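Local coordinates for probable glutathione S-transferase GSTU1 (Oryza sativa, PDB 1OYJ), which conjugates reduced glutathione to a wide range of exogenous and endogenous hydrophobic electrophiles, at residues S186-A191 with W197-G202; E139-L144 with P192-W197; I72-D77 with L162-V167; R20-M25 with F32-E37; L59-R64 with D78-T83. All blocks are in the same frame, centred on the assembly; numbering follows the deposited sequence.

Interaction 1. Residues S186-A191 with W197-G202; sequences SVEEVA and WARRCG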
# COMPACT_ATOMS: atom_id res chain seq x y z
N SER A 186 -13.42 -17.60 18.85
CA SER A 186 -12.23 -17.54 19.69
C SER A 186 -10.98 -17.69 18.78
O SER A 186 -10.88 -18.61 17.99
CB SER A 186 -12.29 -18.66 20.75
OG SER A 186 -11.03 -19.27 21.02
N VAL A 187 -10.05 -16.75 18.89
CA VAL A 187 -8.86 -16.82 18.09
C VAL A 187 -8.08 -18.08 18.40
O VAL A 187 -7.52 -18.71 17.53
CB VAL A 187 -8.00 -15.64 18.33
CG1 VAL A 187 -6.73 -15.75 17.47
CG2 VAL A 187 -8.74 -14.38 17.91
N GLU A 188 -8.05 -18.45 19.66
CA GLU A 188 -7.38 -19.66 20.09
C GLU A 188 -7.94 -20.87 19.29
O GLU A 188 -7.16 -21.69 18.76
CB GLU A 188 -7.46 -19.81 21.63
CG GLU A 188 -6.69 -21.02 22.10
CD GLU A 188 -5.21 -20.78 22.03
OE1 GLU A 188 -4.84 -19.64 22.37
OE2 GLU A 188 -4.48 -21.70 21.58
N GLU A 189 -9.25 -21.02 19.21
CA GLU A 189 -9.87 -22.12 18.42
C GLU A 189 -9.66 -22.04 16.91
O GLU A 189 -9.24 -22.98 16.24
CB GLU A 189 -11.38 -22.20 18.67
CG GLU A 189 -12.18 -22.82 17.51
CD GLU A 189 -12.26 -24.33 17.56
OE1 GLU A 189 -11.71 -24.93 18.53
OE2 GLU A 189 -12.87 -24.95 16.64
N VAL A 190 -9.87 -20.84 16.38
CA VAL A 190 -9.85 -20.66 14.98
C VAL A 190 -8.43 -20.67 14.44
O VAL A 190 -8.19 -21.18 13.37
CB VAL A 190 -10.53 -19.26 14.68
CG1 VAL A 190 -9.93 -18.61 13.49
CG2 VAL A 190 -12.10 -19.39 14.60
N ALA A 191 -7.49 -20.06 15.17
CA ALA A 191 -6.10 -19.93 14.67
C ALA A 191 -5.04 -19.96 15.81
O ALA A 191 -4.37 -18.96 16.10
CB ALA A 191 -5.99 -18.67 13.89
N TRP A 197 1.48 -16.61 18.55
CA TRP A 197 2.30 -15.49 18.06
C TRP A 197 1.91 -14.17 18.80
O TRP A 197 2.82 -13.41 19.25
CB TRP A 197 2.18 -15.32 16.54
CG TRP A 197 2.74 -14.06 16.00
CD1 TRP A 197 4.01 -13.81 15.60
CD2 TRP A 197 2.02 -12.87 15.78
NE1 TRP A 197 4.12 -12.50 15.19
CE2 TRP A 197 2.89 -11.94 15.24
CE3 TRP A 197 0.69 -12.54 15.91
CZ2 TRP A 197 2.52 -10.65 14.95
CZ3 TRP A 197 0.29 -11.33 15.56
CH2 TRP A 197 1.20 -10.36 15.07
N ALA A 198 0.62 -13.94 18.97
CA ALA A 198 0.19 -12.72 19.67
C ALA A 198 0.72 -12.73 21.13
O ALA A 198 1.23 -11.74 21.63
CB ALA A 198 -1.34 -12.56 19.62
N ARG A 199 0.73 -13.90 21.78
CA ARG A 199 1.22 -13.97 23.19
C ARG A 199 2.74 -13.69 23.24
O ARG A 199 3.24 -12.96 24.10
CB ARG A 199 0.90 -15.32 23.84
CG ARG A 199 -0.51 -15.51 24.21
CD ARG A 199 -0.79 -16.77 24.99
NE ARG A 199 -0.31 -18.00 24.37
CZ ARG A 199 -1.02 -18.76 23.55
NH1 ARG A 199 -2.22 -18.39 23.18
NH2 ARG A 199 -0.54 -19.88 23.09
N ARG A 200 3.48 -14.27 22.30
CA ARG A 200 4.95 -14.07 22.19
C ARG A 200 5.27 -12.56 21.98
O ARG A 200 6.00 -11.94 22.70
CB ARG A 200 5.42 -14.88 20.97
CG ARG A 200 6.88 -14.81 20.44
CD ARG A 200 7.17 -15.99 19.34
NE ARG A 200 6.35 -17.17 19.59
CZ ARG A 200 5.43 -17.72 18.80
NH1 ARG A 200 5.24 -17.39 17.54
NH2 ARG A 200 4.75 -18.77 19.28
N CYS A 201 4.62 -11.97 20.99
CA CYS A 201 4.80 -10.57 20.74
C CYS A 201 4.47 -9.73 22.01
O CYS A 201 5.14 -8.73 22.29
CB CYS A 201 4.00 -10.11 19.53
SG CYS A 201 4.64 -10.79 17.95
N GLY A 202 3.47 -10.18 22.75
CA GLY A 202 2.96 -9.44 23.87
C GLY A 202 3.94 -9.33 25.03
O GLY A 202 3.69 -8.61 25.99
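Glu188 and Arg199 form a salt bridge on the protein surface, between two short successive helices of the C-terminal domain. Glu188 lies on helix 187-190 and Arg199 near the end of helix 192-201. Arg199 NH1 donates to Glu188 OE1 over 3.0 Å. The bond is bent, with an N-H...O angle of 137°. The oxygen uses its syn lone pair, on the side of the second carboxylate oxygen. It sits at the edge of the guanidinium, tilted 19° out of its plane. The side chains cross at about a right angle, and the contact is made by their charged ends. Glu188 has its CG anti to the backbone N (chi1 -176°) and then bends at chi2, which carries the carboxylate across to Arg199. A single bond joins the pair. It is best read with caution, since Glu188 was modelled in two conformers and Arg199 also touches a crystal neighbour. The helix that carries Glu188 is capped at its start. Ser186 is its N-cap, and Ser186 OG accepts a capping bond from Glu189 N at 3.1 Å. Close to the charged pair, Val187 is buried and packs on Ala195 and on Phe176. An exposed salt bridge beside an apolar seam thus spans the corner between helices 187-190 and 192-201. This corner belongs to the all-helical C-terminal domain of glutathione transferases and lies away from the glutathione sites.

Interaction 2. Residues E139-L144 with P192-W197; sequences EILRTL and PRLAAW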
# COMPACT_ATOMS: atom_id res chain seq x y z
N GLU A 139 -11.57 -16.25 8.98
CA GLU A 139 -10.88 -16.75 7.85
C GLU A 139 -9.66 -15.87 7.55
O GLU A 139 -8.66 -16.40 7.17
CB GLU A 139 -11.84 -16.86 6.62
CG GLU A 139 -11.28 -17.58 5.49
CD GLU A 139 -10.96 -19.04 5.79
OE1 GLU A 139 -11.49 -19.64 6.80
OE2 GLU A 139 -10.12 -19.53 4.98
N ILE A 140 -9.78 -14.55 7.69
CA ILE A 140 -8.61 -13.64 7.56
C ILE A 140 -7.46 -14.09 8.59
O ILE A 140 -6.27 -14.24 8.24
CB ILE A 140 -9.06 -12.25 7.85
CG1 ILE A 140 -9.72 -11.74 6.60
CG2 ILE A 140 -7.86 -11.30 8.16
CD1 ILE A 140 -10.34 -10.49 6.74
N LEU A 141 -7.88 -14.38 9.79
CA LEU A 141 -6.92 -14.81 10.80
C LEU A 141 -6.33 -16.18 10.43
O LEU A 141 -5.14 -16.43 10.63
CB LEU A 141 -7.56 -14.84 12.17
CG LEU A 141 -8.12 -13.45 12.62
CD1 LEU A 141 -8.79 -13.62 14.02
CD2 LEU A 141 -6.97 -12.52 12.72
N ARG A 142 -7.15 -17.03 9.84
CA ARG A 142 -6.64 -18.35 9.41
C ARG A 142 -5.66 -18.18 8.26
O ARG A 142 -4.66 -18.92 8.16
CB ARG A 142 -7.79 -19.29 8.98
CG ARG A 142 -8.53 -20.00 10.08
CD ARG A 142 -9.66 -20.90 9.53
NE ARG A 142 -10.71 -21.16 10.50
CZ ARG A 142 -11.95 -20.67 10.40
NH1 ARG A 142 -12.32 -19.85 9.40
NH2 ARG A 142 -12.83 -20.98 11.33
N THR A 143 -5.90 -17.20 7.42
CA THR A 143 -5.01 -16.89 6.31
C THR A 143 -3.64 -16.36 6.81
O THR A 143 -2.57 -16.86 6.35
CB THR A 143 -5.65 -15.81 5.36
OG1 THR A 143 -6.83 -16.35 4.81
CG2 THR A 143 -4.72 -15.46 4.22
N LEU A 144 -3.68 -15.49 7.83
CA LEU A 144 -2.47 -15.00 8.47
C LEU A 144 -1.72 -16.17 9.11
O LEU A 144 -0.44 -16.36 9.00
CB LEU A 144 -2.72 -13.85 9.43
CG LEU A 144 -3.11 -12.60 8.64
CD1 LEU A 144 -3.85 -11.63 9.53
CD2 LEU A 144 -1.86 -11.96 7.89
N PRO A 192 -4.92 -21.11 16.46
CA PRO A 192 -4.09 -21.25 17.67
C PRO A 192 -2.64 -20.75 17.49
O PRO A 192 -2.09 -20.15 18.38
CB PRO A 192 -4.11 -22.82 17.98
CG PRO A 192 -4.72 -23.45 16.76
CD PRO A 192 -5.45 -22.38 15.99
N ARG A 193 -2.04 -20.95 16.34
CA ARG A 193 -0.68 -20.49 16.13
C ARG A 193 -0.60 -18.97 16.01
O ARG A 193 0.41 -18.39 16.42
CB ARG A 193 -0.01 -21.15 14.94
CG ARG A 193 0.49 -22.57 15.24
CD ARG A 193 1.05 -23.19 14.03
NE ARG A 193 -0.09 -23.63 13.25
CZ ARG A 193 -0.42 -23.20 12.07
NH1 ARG A 193 -1.52 -23.68 11.55
NH2 ARG A 193 0.30 -22.31 11.45
N LEU A 194 -1.68 -18.33 15.56
CA LEU A 194 -1.67 -16.88 15.54
C LEU A 194 -1.82 -16.33 16.96
O LEU A 194 -1.17 -15.38 17.35
CB LEU A 194 -2.76 -16.35 14.64
CG LEU A 194 -2.72 -14.87 14.34
CD1 LEU A 194 -1.43 -14.54 13.48
CD2 LEU A 194 -3.94 -14.38 13.64
N ALA A 195 -2.64 -17.01 17.74
CA ALA A 195 -2.81 -16.65 19.13
C ALA A 195 -1.49 -16.75 19.94
O ALA A 195 -1.20 -15.90 20.74
CB ALA A 195 -3.92 -17.52 19.77
N ALA A 196 -0.70 -17.80 19.64
CA ALA A 196 0.58 -18.03 20.28
C ALA A 196 1.53 -16.94 19.85
O ALA A 196 2.25 -16.40 20.68
CB ALA A 196 1.14 -19.42 19.84
N TRP A 197 1.48 -16.61 18.55
CA TRP A 197 2.30 -15.49 18.06
C TRP A 197 1.91 -14.17 18.80
O TRP A 197 2.82 -13.41 19.25
CB TRP A 197 2.18 -15.32 16.54
CG TRP A 197 2.74 -14.06 16.00
CD1 TRP A 197 4.01 -13.81 15.60
CD2 TRP A 197 2.02 -12.87 15.78
NE1 TRP A 197 4.12 -12.50 15.19
CE2 TRP A 197 2.89 -11.94 15.24
CE3 TRP A 197 0.69 -12.54 15.91
CZ2 TRP A 197 2.52 -10.65 14.95
CZ3 TRP A 197 0.29 -11.33 15.56
CH2 TRP A 197 1.20 -10.36 15.07
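Leu194 of helix 192-201 packs against Leu141 and Leu144 of helix 127-148. Its CD2 methyl meets Leu141 CD2 at 3.7 Å, and the two side chains cross at about a right angle. The same Leu194 methyl also lies 3.9 Å from Leu141 CB and 3.8 Å from Leu141 O, so it rests on the backbone as well as on the side chain. The other branch, Leu194 CD1, reaches Leu144 CB at 4.3 Å. One leucine therefore spans two residues three apart on the facing helix. Its CG stands anti to the backbone N (chi1 -170°), which sends both methyls toward that helix. The backbones come nearest at Leu144 and Leu194, whose CA atoms are 7.4 Å apart. All three leucines are buried, and no hydrogen bond crosses between the segments. Polar ties lie further out. Glu145, just beyond Leu144, accepts from Arg193 N at the start of helix 192-201, and Arg193 NH2 bonds to Gly149 O. On helix 127-148 itself, Arg142 NH1 pairs with Glu139 OE1 at 2.7 Å. Phe154 also packs on Leu194, while Val187 of helix 187-190 and Phe185 pack on Leu141. Ile140 and Thr143 face helix 97-124, where Ile140 also touches a bound glutathione. Helix 127-148 thus lies between helix 97-124 and the short helices 187-190 and 192-201 of the C-terminal domain.

Interaction 3. Residues I72-D77 with L162-V167; sequences ILQYLD and LGFVDV
Phe164 lies against Leu73 and Gln74 where the thioredoxin-like N-terminal domain meets the all-helical C-terminal domain. Its CG is anti to the backbone N (chi1 -166°), which carries the ring from the start of helix 164-169 toward helix 69-79. Phe164 CE1 does most of the touching. It meets Leu73 CB at 3.8 Å, with that carbon at the ring edge, and Gln74 CG at 3.7 Å. Gln74 has CG anti to its carbonyl carbon (chi1 -73°) and runs on extended, which takes its CG and CD past the CE1-CZ end of the ring. The amide is turned 58° from the ring plane, and its OE1 accepts from Arg105 NE. One turn along, Val167 CG1 meets Leu73 CD1 at 4.0 Å. An alanine in place of Phe164 would remove the ring and is likely to open a gap beside Leu73 and the Gln74 stem. Ala108 of helix 97-124 and Leu87 also touch the Phe164 side chain. Helix 164-169 is fixed at its start by Asp166, whose OD2 takes the N-H of the N-cap residue Gly163 at 2.9 Å, on its anti side.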
# COMPACT_ATOMS: atom_id res chain seq x y z
N ILE A 72 6.00 5.11 6.77
CA ILE A 72 6.81 5.54 7.89
C ILE A 72 7.71 4.36 8.34
O ILE A 72 8.89 4.53 8.54
CB ILE A 72 5.89 6.04 9.10
CG1 ILE A 72 5.13 7.35 8.77
CG2 ILE A 72 6.71 6.15 10.30
CD1 ILE A 72 3.86 7.54 9.55
N LEU A 73 7.14 3.15 8.44
CA LEU A 73 7.95 1.98 8.80
C LEU A 73 9.15 1.78 7.83
O LEU A 73 10.30 1.62 8.27
CB LEU A 73 7.15 0.74 8.83
CG LEU A 73 6.04 0.59 9.83
CD1 LEU A 73 5.64 -0.89 9.93
CD2 LEU A 73 6.44 1.12 11.14
N GLN A 74 8.93 1.86 6.55
CA GLN A 74 10.03 1.70 5.62
C GLN A 74 11.02 2.82 5.70
O GLN A 74 12.27 2.63 5.61
CB GLN A 74 9.46 1.54 4.23
CG GLN A 74 8.83 0.17 4.07
CD GLN A 74 8.32 -0.03 2.67
OE1 GLN A 74 9.01 -0.56 1.85
NE2 GLN A 74 7.10 0.40 2.42
N TYR A 75 10.47 3.99 6.02
CA TYR A 75 11.31 5.16 6.21
C TYR A 75 12.25 4.98 7.40
O TYR A 75 13.45 5.35 7.33
CB TYR A 75 10.46 6.45 6.28
CG TYR A 75 11.26 7.74 6.50
CD1 TYR A 75 12.00 8.31 5.48
CD2 TYR A 75 11.35 8.32 7.77
CE1 TYR A 75 12.76 9.48 5.70
CE2 TYR A 75 12.11 9.46 8.00
CZ TYR A 75 12.80 10.04 6.96
OH TYR A 75 13.52 11.18 7.21
N LEU A 76 11.75 4.44 8.49
CA LEU A 76 12.54 4.22 9.68
C LEU A 76 13.71 3.26 9.38
O LEU A 76 14.75 3.35 10.06
CB LEU A 76 11.71 3.76 10.84
CG LEU A 76 10.70 4.78 11.33
CD1 LEU A 76 9.77 4.11 12.42
CD2 LEU A 76 11.43 5.94 11.89
N ASP A 77 13.57 2.33 8.43
CA ASP A 77 14.73 1.56 8.00
C ASP A 77 15.63 2.47 7.12
O ASP A 77 16.86 2.57 7.35
CB ASP A 77 14.39 0.40 7.10
CG ASP A 77 14.07 -0.89 7.85
OD1 ASP A 77 14.15 -0.93 9.12
OD2 ASP A 77 13.75 -1.91 7.19
N LEU A 162 10.96 -8.72 16.05
CA LEU A 162 9.91 -8.27 15.19
C LEU A 162 10.41 -7.82 13.82
O LEU A 162 11.38 -7.12 13.72
CB LEU A 162 9.15 -7.14 15.86
CG LEU A 162 8.48 -7.49 17.21
CD1 LEU A 162 8.04 -6.22 17.81
CD2 LEU A 162 7.30 -8.44 17.11
N GLY A 163 9.77 -8.33 12.77
CA GLY A 163 9.99 -7.88 11.42
C GLY A 163 8.87 -6.91 10.97
O GLY A 163 7.83 -6.65 11.69
N PHE A 164 9.05 -6.44 9.73
CA PHE A 164 8.03 -5.59 9.08
C PHE A 164 6.58 -6.06 9.22
O PHE A 164 5.73 -5.32 9.67
CB PHE A 164 8.36 -5.49 7.61
CG PHE A 164 7.62 -4.42 6.87
CD1 PHE A 164 7.76 -3.12 7.16
CD2 PHE A 164 6.86 -4.73 5.75
CE1 PHE A 164 7.08 -2.13 6.40
CE2 PHE A 164 6.28 -3.73 4.94
CZ PHE A 164 6.32 -2.46 5.32
N VAL A 165 6.26 -7.28 8.87
CA VAL A 165 4.90 -7.74 8.99
C VAL A 165 4.50 -7.89 10.40
O VAL A 165 3.34 -7.60 10.73
CB VAL A 165 4.69 -9.13 8.26
CG1 VAL A 165 3.30 -9.63 8.42
CG2 VAL A 165 4.97 -8.96 6.76
N ASP A 166 5.40 -8.36 11.27
CA ASP A 166 5.06 -8.50 12.67
C ASP A 166 4.59 -7.12 13.23
O ASP A 166 3.59 -7.04 13.89
CB ASP A 166 6.17 -8.97 13.50
CG ASP A 166 6.69 -10.35 13.07
OD1 ASP A 166 6.01 -11.38 13.28
OD2 ASP A 166 7.84 -10.42 12.58
N VAL A 167 5.36 -6.10 12.94
CA VAL A 167 5.02 -4.77 13.35
C VAL A 167 3.74 -4.28 12.76
O VAL A 167 2.90 -3.69 13.46
CB VAL A 167 6.21 -3.83 13.22
CG1 VAL A 167 5.80 -2.41 13.66
CG2 VAL A 167 7.33 -4.25 14.15

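Interaction 4. Residues R20-M25 with F32-E37; sequences RCRIAM and FEYREE
Arg22 and Met25 of helix 16-28 pack on Phe32 and Tyr34 within a beta-alpha-beta unit of the thioredoxin-like domain. The unit runs from strand 7-11 through the helix to strand 33-36. Met25 lays its terminal methyl over one face of the Phe32 ring. Its CE is 3.7 Å from the ring centroid and 15° off the ring normal, a CH-pi contact. Met25 SD stands more obliquely, 4.4 Å from the same centroid, which makes the pair a Met-aromatic contact too. Phe32 holds its CG between the backbone N and the carbonyl carbon (chi1 58°), and this turns the ring onto the helix. Its far end, CZ, meets Arg22 CG at 3.9 Å. A serine at Phe32 would probably leave the Met25 methyl without its ring and the Arg22 stem without cover on that side. Further along, Tyr34 CE1 sits over one face of the Arg22 guanidinium, 3.5 Å from NE. Arg22 NE in turn lies at the edge of the tyrosine ring, the two planes 72° apart. Tyr34 OH donates to Glu36 OE1 at 2.8 Å, meeting it from above the carboxylate plane. Arg22 NE finds its charged partner in Asp11 of strand 7-11, and NH2 also donates to Trp13 O. The side chain of Arg22 lies about 4 Å from that of Ser15, which binds glutathione. Arg22 thus lays its stem and one guanidinium face against Phe32 and Tyr34, while its N-H groups bond to Asp11 and Trp13 ahead of Ser15, consistent with a second-shell place behind the glutathione site.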
# COMPACT_ATOMS: atom_id res chain seq x y z
N ARG A 20 2.04 1.10 15.25
CA ARG A 20 3.07 0.57 14.48
C ARG A 20 4.34 1.38 14.57
O ARG A 20 5.41 0.80 14.70
CB ARG A 20 2.75 0.44 12.98
CG ARG A 20 1.61 -0.45 12.63
CD ARG A 20 1.15 -0.28 11.21
NE ARG A 20 0.24 -1.33 10.81
CZ ARG A 20 -0.32 -1.43 9.63
NH1 ARG A 20 -0.26 -0.42 8.76
NH2 ARG A 20 -0.99 -2.52 9.32
N CYS A 21 4.23 2.67 14.34
CA CYS A 21 5.36 3.51 14.25
C CYS A 21 5.96 3.65 15.66
O CYS A 21 7.17 3.78 15.82
CB CYS A 21 4.95 4.89 13.77
SG CYS A 21 3.97 4.92 12.28
N ARG A 22 5.11 3.69 16.69
CA ARG A 22 5.68 3.71 18.07
C ARG A 22 6.58 2.48 18.36
O ARG A 22 7.70 2.64 18.93
CB ARG A 22 4.62 3.79 19.21
CG ARG A 22 3.78 5.15 19.16
CD ARG A 22 2.50 5.18 20.03
NE ARG A 22 1.31 5.45 19.29
CZ ARG A 22 0.10 5.29 19.76
NH1 ARG A 22 -0.93 5.52 18.99
NH2 ARG A 22 -0.07 4.83 20.98
N ILE A 23 6.05 1.29 18.06
CA ILE A 23 6.80 0.03 18.29
C ILE A 23 8.08 0.01 17.49
O ILE A 23 9.11 -0.40 17.98
CB ILE A 23 5.88 -1.14 17.95
CG1 ILE A 23 4.78 -1.21 19.03
CG2 ILE A 23 6.59 -2.47 17.82
CD1 ILE A 23 3.60 -2.09 18.53
N ALA A 24 8.01 0.46 16.22
CA ALA A 24 9.19 0.45 15.36
C ALA A 24 10.31 1.37 15.84
O ALA A 24 11.50 0.98 15.88
CB ALA A 24 8.80 0.73 13.96
N MET A 25 9.94 2.57 16.29
CA MET A 25 10.90 3.44 16.93
C MET A 25 11.45 2.85 18.23
O MET A 25 12.66 2.83 18.44
CB MET A 25 10.29 4.84 17.13
CG MET A 25 10.23 5.58 15.80
SD MET A 25 9.68 7.29 15.85
CE MET A 25 7.91 7.17 16.23
N PHE A 32 11.18 9.69 20.60
CA PHE A 32 10.39 10.67 19.84
C PHE A 32 9.44 11.40 20.75
O PHE A 32 9.04 10.90 21.76
CB PHE A 32 9.60 9.92 18.74
CG PHE A 32 8.67 8.85 19.29
CD1 PHE A 32 7.36 9.13 19.54
CD2 PHE A 32 9.16 7.62 19.64
CE1 PHE A 32 6.53 8.23 20.04
CE2 PHE A 32 8.31 6.63 20.11
CZ PHE A 32 6.99 6.95 20.33
N GLU A 33 9.02 12.58 20.34
CA GLU A 33 8.00 13.29 21.04
C GLU A 33 6.63 12.90 20.55
O GLU A 33 6.30 13.11 19.38
CB GLU A 33 8.21 14.79 20.82
CG GLU A 33 7.14 15.62 21.50
CD GLU A 33 7.17 17.10 21.17
OE1 GLU A 33 8.16 17.62 20.61
OE2 GLU A 33 6.14 17.73 21.46
N TYR A 34 5.81 12.33 21.43
CA TYR A 34 4.46 11.96 21.07
C TYR A 34 3.47 13.12 21.29
O TYR A 34 3.38 13.68 22.42
CB TYR A 34 4.06 10.85 22.03
CG TYR A 34 2.69 10.31 21.81
CD1 TYR A 34 2.51 9.21 20.96
CD2 TYR A 34 1.61 10.86 22.41
CE1 TYR A 34 1.26 8.66 20.77
CE2 TYR A 34 0.34 10.36 22.22
CZ TYR A 34 0.15 9.27 21.38
OH TYR A 34 -1.13 8.80 21.16
N ARG A 35 2.68 13.45 20.28
CA ARG A 35 1.65 14.46 20.46
C ARG A 35 0.30 13.88 20.19
O ARG A 35 0.06 13.37 19.10
CB ARG A 35 1.89 15.64 19.54
CG ARG A 35 3.26 16.27 19.70
CD ARG A 35 3.36 17.64 19.13
NE ARG A 35 4.68 18.23 19.32
CZ ARG A 35 5.19 19.14 18.51
NH1 ARG A 35 6.41 19.61 18.72
NH2 ARG A 35 4.50 19.57 17.48
N GLU A 36 -0.59 13.90 21.19
CA GLU A 36 -1.93 13.38 21.08
C GLU A 36 -2.85 14.31 20.26
O GLU A 36 -3.11 15.46 20.66
CB GLU A 36 -2.54 13.19 22.46
CG GLU A 36 -3.92 12.56 22.44
CD GLU A 36 -3.88 11.04 22.15
OE1 GLU A 36 -2.92 10.41 22.50
OE2 GLU A 36 -4.83 10.52 21.57
N GLU A 37 -3.44 13.83 19.20
CA GLU A 37 -4.36 14.69 18.47
C GLU A 37 -5.81 14.41 18.79
O GLU A 37 -6.18 13.29 18.88
CB GLU A 37 -4.20 14.47 16.97
CG GLU A 37 -2.91 15.03 16.39
CD GLU A 37 -3.03 16.51 16.05
OE1 GLU A 37 -4.18 16.99 15.88
OE2 GLU A 37 -1.98 17.15 15.87

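Interaction 5. Residues L59-R64 with D78-T83; sequences LLHAGR and DAFPGT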
# COMPACT_ATOMS: atom_id res chain seq x y z
N LEU A 59 4.69 11.28 11.00
CA LEU A 59 5.99 11.37 11.59
C LEU A 59 6.69 12.57 11.05
O LEU A 59 6.72 12.72 9.85
CB LEU A 59 6.87 10.22 11.16
CG LEU A 59 8.26 10.33 11.82
CD1 LEU A 59 8.04 9.96 13.29
CD2 LEU A 59 9.24 9.34 11.26
N LEU A 60 7.18 13.45 11.93
CA LEU A 60 7.95 14.60 11.49
C LEU A 60 9.41 14.38 11.90
O LEU A 60 9.74 14.19 13.10
CB LEU A 60 7.37 15.90 12.07
CG LEU A 60 5.99 16.18 11.46
CD1 LEU A 60 5.06 16.66 12.50
CD2 LEU A 60 6.02 17.17 10.36
N HIS A 61 10.28 14.41 10.92
CA HIS A 61 11.71 14.21 11.10
C HIS A 61 12.34 15.52 10.67
O HIS A 61 12.20 15.96 9.53
CB HIS A 61 12.19 13.02 10.28
CG HIS A 61 13.61 12.63 10.52
ND1 HIS A 61 14.37 11.94 9.58
CD2 HIS A 61 14.45 12.88 11.56
CE1 HIS A 61 15.60 11.78 10.04
NE2 HIS A 61 15.68 12.35 11.23
N ALA A 62 12.90 16.21 11.66
CA ALA A 62 13.38 17.58 11.53
C ALA A 62 12.38 18.43 10.78
O ALA A 62 12.74 19.19 9.88
CB ALA A 62 14.69 17.62 10.83
N GLY A 63 11.11 18.35 11.17
CA GLY A 63 10.09 19.18 10.53
C GLY A 63 9.53 18.73 9.17
O GLY A 63 8.61 19.35 8.65
N ARG A 64 10.05 17.67 8.59
CA ARG A 64 9.52 17.18 7.31
C ARG A 64 8.62 15.97 7.54
O ARG A 64 9.06 15.05 8.20
CB ARG A 64 10.68 16.71 6.48
CG ARG A 64 11.68 17.83 6.09
CD ARG A 64 12.39 17.49 4.80
NE ARG A 64 13.40 16.46 4.99
CZ ARG A 64 14.18 16.03 4.02
NH1 ARG A 64 14.04 16.52 2.81
NH2 ARG A 64 15.09 15.11 4.27
N ASP A 78 15.03 3.13 6.13
CA ASP A 78 15.85 3.83 5.13
C ASP A 78 16.62 4.95 5.76
O ASP A 78 17.78 5.18 5.43
CB ASP A 78 15.03 4.41 3.96
CG ASP A 78 14.47 3.35 3.03
OD1 ASP A 78 13.51 3.71 2.30
OD2 ASP A 78 14.92 2.17 2.96
N ALA A 79 15.97 5.68 6.64
CA ALA A 79 16.60 6.85 7.24
C ALA A 79 17.52 6.54 8.39
O ALA A 79 18.34 7.37 8.72
CB ALA A 79 15.56 7.80 7.65
N PHE A 80 17.43 5.36 8.98
CA PHE A 80 18.29 5.02 10.13
C PHE A 80 18.90 3.68 9.93
O PHE A 80 18.51 2.73 10.58
CB PHE A 80 17.40 5.01 11.39
CG PHE A 80 16.76 6.33 11.69
CD1 PHE A 80 15.49 6.61 11.30
CD2 PHE A 80 17.47 7.33 12.33
CE1 PHE A 80 14.92 7.83 11.58
CE2 PHE A 80 16.91 8.54 12.58
CZ PHE A 80 15.65 8.79 12.23
N PRO A 81 19.84 3.57 8.98
CA PRO A 81 20.42 2.29 8.55
C PRO A 81 21.22 1.60 9.62
O PRO A 81 21.49 0.39 9.50
CB PRO A 81 21.33 2.70 7.38
CG PRO A 81 21.74 4.04 7.81
CD PRO A 81 20.40 4.68 8.19
N GLY A 82 21.59 2.33 10.65
CA GLY A 82 22.30 1.72 11.76
C GLY A 82 21.46 0.96 12.80
O GLY A 82 22.04 0.21 13.58
N THR A 83 20.14 1.13 12.80
CA THR A 83 19.23 0.47 13.73
C THR A 83 18.73 -0.88 13.22
O THR A 83 18.80 -1.14 12.03
CB THR A 83 18.04 1.39 13.98
OG1 THR A 83 17.25 1.59 12.76
CG2 THR A 83 18.52 2.76 14.45
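His61 holds its CG anti to the backbone N (chi1 -173°), and Phe80 holds its CG beside the backbone N (chi1 -61°). These torsions send the two rings toward each other from opposite directions. Phe80 CZ comes over one face of the imidazole. It lies 3.7 Å from His61 NE2 and also 3.7 Å from His61 CE1. The ring centroids are 5.2 Å apart and the planes meet at 41°, an oblique aromatic pair. The other ring nitrogen, His61 ND1, is hydrogen-bonded to Tyr75 OH on helix 69-79. His61 ends strand 58-61 and opens the type I' turn of a two-residue beta hairpin that returns as strand 64-67, one edge of the thioredoxin-like sheet. Phe80 follows directly on helix 69-79. The contact therefore ties the hairpin end to the point where that helix gives way to a turn. Lys5 touches both side chains. Past Phe80 a type I turn runs to Thr83, and Phe80 O accepts two bonds from it: Thr83 OG1 at 2.8 Å, in the carbonyl plane, and Thr83 N at 3.2 Å. Asp78 forms salt bridges to Arg101 and Arg105 of the second subunit, and Arg64 to Asp96 of the same neighbouring chain.

Overall arrangement
Interactions 1 and 2 share helix 192-201 and lie in the C-terminal domain. The first is a charged pair at the surface; the second is buried leucine packing close by. Interactions 4 and 5 belong to the thioredoxin-like domain and reach the same sheet. Both are partly buried and use aromatic rings, with a sulfur and an arginine in one and a histidine in the other. Interaction 3 is buried and mostly apolar, and it joins the two domains. It shares helix 69-79 with interaction 5, packs on helix 16-28 of interaction 4, and meets interactions 1 and 2 where Trp197 NE1 is hydrogen-bonded to Asp166. Interactions 3 and 5 also touch the second subunit.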